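Local coordinates for putative transcriptional regulator protein, LacI family (Rhizobium etli, PDB 3MIZ) that probably regulates transcription, most likely as a repressor, by binding DNA as other LacI-family proteins do, at residues A[139-143]-A[176-180]; A[244-250]-A[283-289]. One frame throughout, in Å; residues are numbered along the deposited sequence.

How the interactions relate
Both contacts lie in the C-terminal half of the periplasmic-binding-protein-like fold, with centres 23 Å apart and nearest atoms about 11 Å apart; they do not touch and follow one another along the chain. Interaction 1 is a small surface contact between two loops that follow strands 134-138 and 167-174, burying 201 Å² through one side-chain hydrogen bond and a few methyl groups. Interaction 2 is larger and partly buried, at 650 Å², and joins strand 248-250 to the end of strand 277-285 and their flanking loops. Backbone hydrogen bonds form its ladder, with hydroxyl and guanidinium bonds to the main chain beside them, whereas interaction 1 has no backbone-to-backbone bond between its segments.

Interaction 1 of 2, residues A[139-143]-A[176-180]; sequences LNPIL and PVGAE
Two tight turns in the loops after strands 134-138 and 167-174 meet at the side of the C-terminal subdomain that faces the cleft between the two halves of the fold. Residues 139-143 form a type I beta turn from Asn140 to Leu143 (Leu143 N to Asn140 O 3.0 Å), and Leu143 then stands at the N-cap position, directly before helix 144-160. Residues 176-180 form a type II turn from Pro176 to Ala179, with Gly178 at positive phi (76°). The closest CA atoms, those of Asn140 and Val177, are 7.2 Å apart, so side chains bridge the gap. Asn140, chi1 t, uses both ends of its amide: OD1 accepts from Ile142 N at 3.1 Å in an Asx turn, while ND2 donates to Glu180 OE2 at 2.9 Å, almost linearly, and also to the carbonyl of Gly175. Glu180, chi1 m, folds back over its own turn, its OE1 receiving a weak bond from Gly178 N at 2.9 Å. Beside this polar link Val177 (chi1 t) turns CG2 to Ile142 CG2 at 3.5 Å and Leu143 CD2 at 3.8 Å. Tyr80, from a loop beyond strand 73-78, touches both Leu143 and Val177 and so links the contact to the other half. Loops at the carboxyl ends of parallel strands, placed like this, are typical of the effector cleft of LacI-type periplasmic-binding-protein folds.

Interaction 2 of 2, residues A[244-250]-A[283-289]; sequences PELTTAA and KLVERSS
Strand 248-250 pairs antiparallel with strand 283-285, their short axes 4.5 Å apart at 141°, and side chains join the main chain in the bonding where the flanking loops continue. Thr248 and Val285 form a hydrogen-bonded pair (Thr248 N to Val285 O 3.0 Å, Val285 N to Thr248 O 2.7 Å); Ala249 faces Leu284 as a non-hydrogen-bonded pair, CA to CA 4.4 Å. Ala250 N donates to Lys283 O at 2.8 Å, and a water joins Ala250 O (2.7 Å) to Lys283 N (3.0 Å). Glu286 then slips the register by one residue, placing Thr247 opposite Arg287. Thr247, chi1 m, offers OG1 to Arg287 N at 2.8 Å. Ser289, chi1 p, turns OG back to accept from Thr247 N at 2.8 Å, and the same hydroxyl bonds Ile229 O. Arg287 (m, t, t, with chi4 87°) lays its aliphatic part along Glu245, CD to Glu245 CB 3.5 Å, and sends NH1 to Leu246 O at 3.0 Å; NH1 also forms a salt bridge with Asp234. Thr248, chi1 t, hydrogen-bonds Asp206 through OG1. Ser288 N reaches Glu245 O at 3.1 Å, and Pro244, after a cis peptide bond, rests CG on Ser289 CA at 3.7 Å. On one face Ala250 CB meets Val285 CG2 at 3.9 Å; on the other, Ala249 and Leu284 pack on Leu122 of helix 115-127. Strand 277-285 thus runs between 110-113 and 248-250, while Leu246 points into helix 206-217 at Ala209 and Tyr213.

Interaction 1 of 2, residues A[139-143]-A[176-180]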
ATOM      1  N   LEU A 139       4.132  -5.642  17.029  1.00 15.22           N
ATOM      2  CA  LEU A 139       3.795  -4.517  16.174  1.00 14.73           C
ATOM      3  C   LEU A 139       3.715  -3.328  17.142  1.00 14.71           C
ATOM      4  O   LEU A 139       3.619  -3.523  18.361  1.00 12.82           O
ATOM      5  CB  LEU A 139       2.427  -4.759  15.523  1.00 17.44           C
ATOM      6  CG  LEU A 139       1.809  -3.680  14.631  1.00 19.98           C
ATOM      7  CD1 LEU A 139       2.667  -3.448  13.405  1.00 22.90           C
ATOM      8  CD2 LEU A 139       0.409  -4.118  14.220  1.00 22.25           C
ATOM      9  N   ASN A 140       3.763  -2.114  16.601  1.00 13.35           N
ATOM     10  CA  ASN A 140       3.699  -0.882  17.391  1.00 13.22           C
ATOM     11  C   ASN A 140       2.691  -0.989  18.538  1.00 12.32           C
ATOM     12  O   ASN A 140       1.495  -1.121  18.301  1.00 12.74           O
ATOM     13  CB  ASN A 140       3.306   0.293  16.491  1.00 14.86           C
ATOM     14  CG  ASN A 140       3.630   1.642  17.118  1.00 14.63           C
ATOM     15  OD1 ASN A 140       3.571   1.804  18.337  1.00 14.60           O
ATOM     16  ND2 ASN A 140       3.960   2.613  16.282  1.00 17.23           N
ATOM     17  N   PRO A 141       3.162  -0.924  19.797  1.00 15.08           N
ATOM     18  CA  PRO A 141       2.308  -1.017  20.993  1.00 17.02           C
ATOM     19  C   PRO A 141       1.191   0.022  21.092  1.00 17.25           C
ATOM     20  O   PRO A 141       0.216  -0.176  21.823  1.00 17.85           O
ATOM     21  CB  PRO A 141       3.303  -0.889  22.145  1.00 17.04           C
ATOM     22  CG  PRO A 141       4.554  -1.447  21.579  1.00 21.73           C
ATOM     23  CD  PRO A 141       4.583  -0.864  20.180  1.00 16.44           C
ATOM     24  N   ILE A 142       1.327   1.129  20.369  1.00 18.38           N
ATOM     25  CA  ILE A 142       0.299   2.164  20.399  1.00 18.76           C
ATOM     26  C   ILE A 142      -0.965   1.648  19.719  1.00 17.60           C
ATOM     27  O   ILE A 142      -2.074   2.118  19.985  1.00 16.82           O
ATOM     28  CB  ILE A 142       0.768   3.449  19.673  1.00 21.02           C
ATOM     29  CG1 ILE A 142      -0.267   4.561  19.867  1.00 25.96           C
ATOM     30  CG2 ILE A 142       0.951   3.175  18.193  1.00 21.22           C
ATOM     31  CD1 ILE A 142       0.141   5.901  19.265  1.00 28.21           C
ATOM     32  N   LEU A 143      -0.787   0.671  18.840  1.00 14.68           N
ATOM     33  CA  LEU A 143      -1.895   0.090  18.112  1.00 14.34           C
ATOM     34  C   LEU A 143      -2.693  -0.891  18.952  1.00 15.13           C
ATOM     35  O   LEU A 143      -2.139  -1.836  19.523  1.00 15.55           O
ATOM     36  CB  LEU A 143      -1.382  -0.613  16.853  1.00 13.01           C
ATOM     37  CG  LEU A 143      -0.776   0.319  15.799  1.00 17.51           C
ATOM     38  CD1 LEU A 143      -0.282  -0.486  14.612  1.00 17.77           C
ATOM     39  CD2 LEU A 143      -1.837   1.317  15.357  1.00 16.95           C
ATOM     40  N   PRO A 176       5.627   7.137  16.371  1.00 22.50           N
ATOM     41  CA  PRO A 176       4.408   7.485  15.634  1.00 24.19           C
ATOM     42  C   PRO A 176       4.104   6.450  14.552  1.00 24.21           C
ATOM     43  O   PRO A 176       4.991   6.055  13.802  1.00 24.52           O
ATOM     44  CB  PRO A 176       4.744   8.852  15.029  1.00 24.26           C
ATOM     45  CG  PRO A 176       5.802   9.403  15.967  1.00 25.96           C
ATOM     46  CD  PRO A 176       6.645   8.192  16.233  1.00 24.18           C
ATOM     47  N   VAL A 177       2.850   6.015  14.477  1.00 25.42           N
ATOM     48  CA  VAL A 177       2.441   5.039  13.471  1.00 26.70           C
ATOM     49  C   VAL A 177       2.775   5.562  12.076  1.00 28.29           C
ATOM     50  O   VAL A 177       2.474   6.709  11.746  1.00 29.51           O
ATOM     51  CB  VAL A 177       0.924   4.760  13.549  1.00 25.93           C
ATOM     52  CG1 VAL A 177       0.521   3.763  12.475  1.00 27.14           C
ATOM     53  CG2 VAL A 177       0.567   4.220  14.927  1.00 26.73           C
ATOM     54  N   GLY A 178       3.403   4.717  11.263  1.00 28.54           N
ATOM     55  CA  GLY A 178       3.765   5.127   9.918  1.00 30.67           C
ATOM     56  C   GLY A 178       4.970   6.051   9.867  1.00 30.96           C
ATOM     57  O   GLY A 178       5.178   6.756   8.881  1.00 32.96           O
ATOM     58  N   ALA A 179       5.765   6.052  10.933  1.00 29.23           N
ATOM     59  CA  ALA A 179       6.963   6.887  11.012  1.00 27.26           C
ATOM     60  C   ALA A 179       7.764   6.401  12.212  1.00 24.82           C
ATOM     61  O   ALA A 179       8.467   7.165  12.874  1.00 23.80           O
ATOM     62  CB  ALA A 179       6.573   8.347  11.197  1.00 27.28           C
ATOM     63  N   GLU A 180       7.654   5.106  12.471  1.00 21.61           N
ATOM     64  CA  GLU A 180       8.309   4.491  13.606  1.00 20.21           C
ATOM     65  C   GLU A 180       9.808   4.314  13.526  1.00 17.71           C
ATOM     66  O   GLU A 180      10.427   4.390  12.461  1.00 17.61           O
ATOM     67  CB  GLU A 180       7.686   3.119  13.886  1.00 22.07           C
ATOM     68  CG  GLU A 180       6.222   3.179  14.254  1.00 25.65           C
ATOM     69  CD  GLU A 180       5.320   2.647  13.160  1.00 27.30           C
ATOM     70  OE1 GLU A 180       5.607   2.904  11.969  1.00 27.23           O
ATOM     71  OE2 GLU A 180       4.317   1.981  13.500  1.00 26.08           O
TER

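Interaction 2 of 2, residues A[244-250]-A[283-289]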
ATOM      1  N   PRO A 244       9.254 -19.018   1.092  1.00 16.68           N
ATOM      2  CA  PRO A 244       7.938 -19.619   0.839  1.00 16.01           C
ATOM      3  C   PRO A 244       6.772 -18.681   1.126  1.00 16.71           C
ATOM      4  O   PRO A 244       6.899 -17.726   1.906  1.00 15.13           O
ATOM      5  CB  PRO A 244       7.931 -20.824   1.770  1.00 17.39           C
ATOM      6  CG  PRO A 244       8.705 -20.318   2.950  1.00 14.94           C
ATOM      7  CD  PRO A 244       9.877 -19.613   2.289  1.00 13.90           C
ATOM      8  N   GLU A 245       5.638 -18.957   0.482  1.00 16.91           N
ATOM      9  CA  GLU A 245       4.426 -18.164   0.665  1.00 19.03           C
ATOM     10  C   GLU A 245       4.106 -18.119   2.161  1.00 15.16           C
ATOM     11  O   GLU A 245       4.094 -19.148   2.827  1.00 13.48           O
ATOM     12  CB  GLU A 245       3.264 -18.803  -0.101  1.00 22.46           C
ATOM     13  CG  GLU A 245       3.389 -18.725  -1.610  1.00 31.57           C
ATOM     14  CD  GLU A 245       3.244 -17.308  -2.133  1.00 37.05           C
ATOM     15  OE1 GLU A 245       4.080 -16.452  -1.777  1.00 38.68           O
ATOM     16  OE2 GLU A 245       2.287 -17.050  -2.901  1.00 39.28           O
ATOM     17  N   LEU A 246       3.827 -16.921   2.664  1.00 14.65           N
ATOM     18  CA  LEU A 246       3.549 -16.702   4.088  1.00 13.94           C
ATOM     19  C   LEU A 246       2.184 -17.131   4.623  1.00 11.86           C
ATOM     20  O   LEU A 246       1.139 -16.673   4.149  1.00 14.58           O
ATOM     21  CB  LEU A 246       3.755 -15.221   4.411  1.00 12.18           C
ATOM     22  CG  LEU A 246       3.698 -14.783   5.876  1.00 14.01           C
ATOM     23  CD1 LEU A 246       4.860 -15.389   6.654  1.00 14.31           C
ATOM     24  CD2 LEU A 246       3.765 -13.267   5.942  1.00 16.34           C
ATOM     25  N   THR A 247       2.201 -18.005   5.624  1.00 11.43           N
ATOM     26  CA  THR A 247       0.969 -18.453   6.262  1.00 12.02           C
ATOM     27  C   THR A 247       0.584 -17.303   7.194  1.00 12.76           C
ATOM     28  O   THR A 247       1.417 -16.809   7.951  1.00  9.73           O
ATOM     29  CB  THR A 247       1.209 -19.749   7.030  1.00 14.37           C
ATOM     30  OG1 THR A 247       1.411 -20.811   6.080  1.00 13.21           O
ATOM     31  CG2 THR A 247       0.020 -20.081   7.926  1.00 13.27           C
ATOM     32  N   THR A 248      -0.674 -16.879   7.146  1.00 13.44           N
ATOM     33  CA  THR A 248      -1.078 -15.721   7.942  1.00 13.76           C
ATOM     34  C   THR A 248      -2.552 -15.756   8.333  1.00 15.74           C
ATOM     35  O   THR A 248      -3.249 -16.745   8.103  1.00 14.53           O
ATOM     36  CB  THR A 248      -0.777 -14.429   7.111  1.00 13.65           C
ATOM     37  OG1 THR A 248      -0.943 -13.255   7.913  1.00 13.85           O
ATOM     38  CG2 THR A 248      -1.714 -14.346   5.912  1.00 13.30           C
ATOM     39  N   ALA A 249      -3.008 -14.668   8.950  1.00 15.55           N
ATOM     40  CA  ALA A 249      -4.402 -14.515   9.352  1.00 14.75           C
ATOM     41  C   ALA A 249      -4.876 -13.317   8.540  1.00 15.68           C
ATOM     42  O   ALA A 249      -4.313 -12.224   8.643  1.00 15.14           O
ATOM     43  CB  ALA A 249      -4.495 -14.225  10.847  1.00 17.59           C
ATOM     44  N   ALA A 250      -5.899 -13.518   7.721  1.00 14.16           N
ATOM     45  CA  ALA A 250      -6.381 -12.445   6.874  1.00 13.44           C
ATOM     46  C   ALA A 250      -7.369 -11.521   7.556  1.00 14.61           C
ATOM     47  O   ALA A 250      -8.391 -11.965   8.078  1.00 13.68           O
ATOM     48  CB  ALA A 250      -7.018 -13.020   5.622  1.00 16.26           C
ATOM     49  N   LYS A 283      -9.654 -15.020   8.786  1.00 18.82           N
ATOM     50  CA  LYS A 283      -9.427 -16.348   8.227  1.00 18.60           C
ATOM     51  C   LYS A 283      -7.962 -16.749   8.222  1.00 17.02           C
ATOM     52  O   LYS A 283      -7.112 -16.006   7.744  1.00 14.00           O
ATOM     53  CB  LYS A 283      -9.963 -16.411   6.793  1.00 21.43           C
ATOM     54  CG  LYS A 283     -11.470 -16.260   6.679  1.00 27.50           C
ATOM     55  CD  LYS A 283     -11.916 -16.255   5.221  1.00 31.74           C
ATOM     56  CE  LYS A 283     -13.430 -16.159   5.099  1.00 33.33           C
ATOM     57  NZ  LYS A 283     -13.867 -16.063   3.678  1.00 35.72           N
ATOM     58  N   LEU A 284      -7.663 -17.924   8.763  1.00 17.62           N
ATOM     59  CA  LEU A 284      -6.291 -18.404   8.758  1.00 19.53           C
ATOM     60  C   LEU A 284      -6.014 -18.857   7.328  1.00 20.56           C
ATOM     61  O   LEU A 284      -6.731 -19.698   6.790  1.00 20.56           O
ATOM     62  CB  LEU A 284      -6.130 -19.567   9.734  1.00 22.07           C
ATOM     63  CG  LEU A 284      -4.762 -20.243   9.832  1.00 24.47           C
ATOM     64  CD1 LEU A 284      -3.654 -19.215   9.781  1.00 25.87           C
ATOM     65  CD2 LEU A 284      -4.699 -21.041  11.124  1.00 26.98           C
ATOM     66  N   VAL A 285      -4.993 -18.275   6.708  1.00 19.10           N
ATOM     67  CA  VAL A 285      -4.630 -18.622   5.336  1.00 18.28           C
ATOM     68  C   VAL A 285      -3.375 -19.472   5.398  1.00 20.18           C
ATOM     69  O   VAL A 285      -2.277 -18.962   5.619  1.00 18.32           O
ATOM     70  CB  VAL A 285      -4.345 -17.363   4.494  1.00 19.28           C
ATOM     71  CG1 VAL A 285      -3.988 -17.760   3.064  1.00 18.63           C
ATOM     72  CG2 VAL A 285      -5.559 -16.445   4.510  1.00 18.76           C
ATOM     73  N   GLU A 286      -3.541 -20.775   5.203  1.00 19.82           N
ATOM     74  CA  GLU A 286      -2.411 -21.683   5.263  1.00 22.57           C
ATOM     75  C   GLU A 286      -1.637 -21.729   3.959  1.00 21.97           C
ATOM     76  O   GLU A 286      -2.183 -22.060   2.902  1.00 20.64           O
ATOM     77  CB  GLU A 286      -2.884 -23.084   5.646  1.00 25.94           C
ATOM     78  CG  GLU A 286      -1.764 -24.099   5.722  1.00 29.31           C
ATOM     79  CD  GLU A 286      -2.155 -25.334   6.495  1.00 30.27           C
ATOM     80  OE1 GLU A 286      -3.339 -25.727   6.419  1.00 30.68           O
ATOM     81  OE2 GLU A 286      -1.276 -25.913   7.169  1.00 30.42           O
ATOM     82  N   ARG A 287      -0.361 -21.371   4.037  1.00 20.28           N
ATOM     83  CA  ARG A 287       0.507 -21.383   2.872  1.00 19.33           C
ATOM     84  C   ARG A 287       1.657 -22.352   3.178  1.00 20.11           C
ATOM     85  O   ARG A 287       1.393 -23.458   3.642  1.00 22.38           O
ATOM     86  CB  ARG A 287       0.983 -19.951   2.552  1.00 19.02           C
ATOM     87  CG  ARG A 287      -0.193 -19.008   2.181  1.00 19.53           C
ATOM     88  CD  ARG A 287       0.203 -17.883   1.223  1.00 17.40           C
ATOM     89  NE  ARG A 287      -0.944 -17.132   0.694  1.00 14.07           N
ATOM     90  CZ  ARG A 287      -1.511 -16.079   1.292  1.00 16.60           C
ATOM     91  NH1 ARG A 287      -1.051 -15.636   2.450  1.00 13.21           N
ATOM     92  NH2 ARG A 287      -2.540 -15.459   0.728  1.00 15.53           N
ATOM     93  N   SER A 288       2.915 -21.977   2.963  1.00 19.82           N
ATOM     94  CA  SER A 288       3.995 -22.933   3.233  1.00 21.30           C
ATOM     95  C   SER A 288       5.197 -22.447   4.043  1.00 20.98           C
ATOM     96  O   SER A 288       6.266 -23.067   4.011  1.00 20.91           O
ATOM     97  CB  SER A 288       4.486 -23.530   1.911  1.00 24.79           C
ATOM     98  OG  SER A 288       4.849 -22.504   1.004  1.00 26.69           O
ATOM     99  N   SER A 289       5.019 -21.366   4.795  1.00 18.25           N
ATOM    100  CA  SER A 289       6.101 -20.806   5.603  1.00 15.93           C
ATOM    101  C   SER A 289       6.244 -21.483   6.964  1.00 17.38           C
ATOM    102  O   SER A 289       7.113 -21.118   7.756  1.00 14.37           O
ATOM    103  CB  SER A 289       5.865 -19.314   5.821  1.00 16.23           C
ATOM    104  OG  SER A 289       4.639 -19.119   6.499  1.00 14.81           O
TER
HETATM  105  O   HOH W   1       5.606 -21.003  -1.546  1.00 33.05           O
HETATM  106  O   HOH W   2       2.391 -23.105   6.605  1.00 25.28           O
HETATM  107  O   HOH W   3     -10.629 -12.906   6.917  1.00 21.71           O